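Long-range contact in putative mandelate racemase (Zymomonas mobilis, PDB 2OX4), which binds magnesium in an enolase-superfamily barrel and is probably a lyase, perhaps a dehydratase: residues 167-172 with 212-217. Sequence-based numbering, arbitrary orientation.
With MG (magnesium ion), chain O.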
loop_
_atom_site.group_PDB
_atom_site.type_symbol
_atom_site.label_atom_id
_atom_site.label_comp_id
_atom_site.label_asym_id
_atom_site.label_seq_id
_atom_site.Cartn_x
_atom_site.Cartn_y
_atom_site.Cartn_z
ATOM N N VAL C 167 -5.088 20.106 -31.126
ATOM C CA VAL C 167 -4.380 21.377 -31.138
ATOM C C VAL C 167 -3.557 21.538 -29.854
ATOM O O VAL C 167 -3.997 21.132 -28.767
ATOM C CB VAL C 167 -5.374 22.540 -31.343
ATOM C CG1 VAL C 167 -6.443 22.568 -30.246
ATOM C CG2 VAL C 167 -4.652 23.866 -31.485
ATOM N N ASP C 168 -2.350 22.079 -30.010
ATOM C CA ASP C 168 -1.545 22.573 -28.889
ATOM C C ASP C 168 -1.827 24.064 -28.748
ATOM O O ASP C 168 -1.436 24.859 -29.613
ATOM C CB ASP C 168 -0.059 22.324 -29.160
ATOM C CG ASP C 168 0.847 22.740 -27.990
ATOM O OD1 ASP C 168 0.412 23.501 -27.094
ATOM O OD2 ASP C 168 2.010 22.289 -27.973
ATOM N N VAL C 169 -2.498 24.428 -27.659
ATOM C CA VAL C 169 -2.946 25.811 -27.448
ATOM C C VAL C 169 -2.043 26.634 -26.509
ATOM O O VAL C 169 -2.267 27.836 -26.338
ATOM C CB VAL C 169 -4.434 25.894 -27.003
ATOM C CG1 VAL C 169 -5.353 25.295 -28.067
ATOM C CG2 VAL C 169 -4.651 25.189 -25.654
ATOM N N LEU C 170 -1.035 25.988 -25.904
ATOM C CA LEU C 170 -0.137 26.676 -24.956
ATOM C C LEU C 170 1.218 27.020 -25.536
ATOM O O LEU C 170 1.889 27.927 -25.030
ATOM C CB LEU C 170 0.029 25.871 -23.642
ATOM C CG LEU C 170 -1.232 25.647 -22.798
ATOM C CD1 LEU C 170 -0.996 24.619 -21.670
ATOM C CD2 LEU C 170 -1.798 26.938 -22.229
ATOM N N ALA C 171 1.623 26.318 -26.597
ATOM C CA ALA C 171 3.007 26.359 -27.065
ATOM C C ALA C 171 3.423 27.738 -27.585
ATOM O O ALA C 171 4.579 28.147 -27.423
ATOM C CB ALA C 171 3.244 25.317 -28.129
ATOM N N HIS C 172 2.486 28.436 -28.224
ATOM C CA HIS C 172 2.812 29.683 -28.922
ATOM C C HIS C 172 2.173 30.874 -28.245
ATOM O O HIS C 172 1.043 30.795 -27.758
ATOM C CB HIS C 172 2.388 29.612 -30.391
ATOM C CG HIS C 172 3.017 28.477 -31.130
ATOM N ND1 HIS C 172 2.422 27.240 -31.234
ATOM C CD2 HIS C 172 4.205 28.380 -31.772
ATOM C CE1 HIS C 172 3.209 26.432 -31.923
ATOM N NE2 HIS C 172 4.299 27.099 -32.257
ATOM N N ILE C 212 -12.498 17.762 -29.701
ATOM C CA ILE C 212 -11.289 18.555 -29.584
ATOM C C ILE C 212 -10.361 17.839 -28.601
ATOM O O ILE C 212 -10.737 17.606 -27.453
ATOM C CB ILE C 212 -11.592 19.978 -29.038
ATOM C CG1 ILE C 212 -12.597 20.708 -29.946
ATOM C CG2 ILE C 212 -10.292 20.769 -28.887
ATOM C CD1 ILE C 212 -13.179 22.003 -29.325
ATOM N N ILE C 213 -9.173 17.500 -29.077
ATOM C CA ILE C 213 -8.095 16.962 -28.253
ATOM C C ILE C 213 -7.092 18.083 -27.988
ATOM O O ILE C 213 -6.699 18.804 -28.905
ATOM C CB ILE C 213 -7.395 15.803 -28.999
ATOM C CG1 ILE C 213 -8.397 14.677 -29.284
ATOM C CG2 ILE C 213 -6.154 15.318 -28.217
ATOM C CD1 ILE C 213 -8.042 13.856 -30.500
ATOM N N VAL C 214 -6.695 18.243 -26.729
ATOM C CA VAL C 214 -5.699 19.242 -26.371
ATOM C C VAL C 214 -4.330 18.595 -26.121
ATOM O O VAL C 214 -4.208 17.684 -25.300
ATOM C CB VAL C 214 -6.178 20.098 -25.166
ATOM C CG1 VAL C 214 -5.043 21.001 -24.652
ATOM C CG2 VAL C 214 -7.413 20.954 -25.580
ATOM N N GLU C 215 -3.319 19.077 -26.839
ATOM C CA GLU C 215 -1.965 18.523 -26.849
ATOM C C GLU C 215 -1.022 19.477 -26.107
ATOM O O GLU C 215 -0.848 20.625 -26.528
ATOM C CB GLU C 215 -1.544 18.354 -28.323
ATOM C CG GLU C 215 -0.058 18.378 -28.653
ATOM C CD GLU C 215 0.619 17.050 -28.406
ATOM O OE1 GLU C 215 0.854 16.294 -29.376
ATOM O OE2 GLU C 215 0.941 16.753 -27.237
ATOM N N ASN C 216 -0.422 19.030 -24.998
ATOM C CA ASN C 216 0.564 19.861 -24.280
ATOM C C ASN C 216 2.039 19.665 -24.676
ATOM O O ASN C 216 2.911 20.450 -24.259
ATOM C CB ASN C 216 0.403 19.732 -22.749
ATOM C CG ASN C 216 -0.795 20.516 -22.195
ATOM O OD1 ASN C 216 -0.940 20.668 -20.975
ATOM N ND2 ASN C 216 -1.657 20.995 -23.075
ATOM N N HIS C 217 2.323 18.615 -25.458
ATOM C CA HIS C 217 3.682 18.335 -25.957
ATOM C C HIS C 217 4.741 18.140 -24.866
ATOM O O HIS C 217 5.930 18.355 -25.106
ATOM C CB HIS C 217 4.159 19.426 -26.939
ATOM C CG HIS C 217 3.820 19.151 -28.373
ATOM N ND1 HIS C 217 3.036 20.000 -29.131
ATOM C CD2 HIS C 217 4.159 18.125 -29.187
ATOM C CE1 HIS C 217 2.904 19.503 -30.350
ATOM N NE2 HIS C 217 3.579 18.368 -30.411
HETATM MG MG MG O . 1.960 14.351 -29.340
HETATM O O HOH W 1 2.341 23.164 -24.955
HETATM O O HOH W 2 -1.919 22.952 -25.231
HETATM O O HOH W 3 2.931 15.236 -27.559
HETATM O O HOH W 4 3.770 15.276 -30.546
HETATM O O HOH W 5 1.377 13.852 -31.289
#
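Neighbouring parallel strands of the enolase-superfamily barrel meet here, where 164-167 ends beside 211-215 at the magnesium site. Val167, a beta-branched residue suited to a strand, bridges Val214 in parallel register: its N donates to Ile213 O (3.0 Å) and its O accepts from Glu215 N (2.9 Å), while its side chain packs on Ile202 of helix 189-206. Asp168 suits the strand end because one carboxylate, with CG anti to its backbone N (chi1 -177°), serves backbone and ring N-H groups at once. OD1 accepts from Leu170 N, an Asx turn, and from Ala171 N, the wider Asx motif; OD2 offers its anti lone pair to His217 ND1 at 2.8 Å, nearly straight and in the ring plane. An alanine in place of Asp168 would remove these bonds and probably leave turn and ring less firmly held. Val169 and Leu170, apolar, suit a buried place beside Phe228: Val169 turns CG2 to Val214 CG1, a water joins Val169 N to Glu215 O, and Leu170 CD1 lies against the Asn216 amide, whose OD1 is hydrogen-bonded to Thr220 OG1. Glu215 CD sits over one face of the His217 ring; alongside Glu241 and Glu267, Glu215 OE1 binds the magnesium at 2.2 Å.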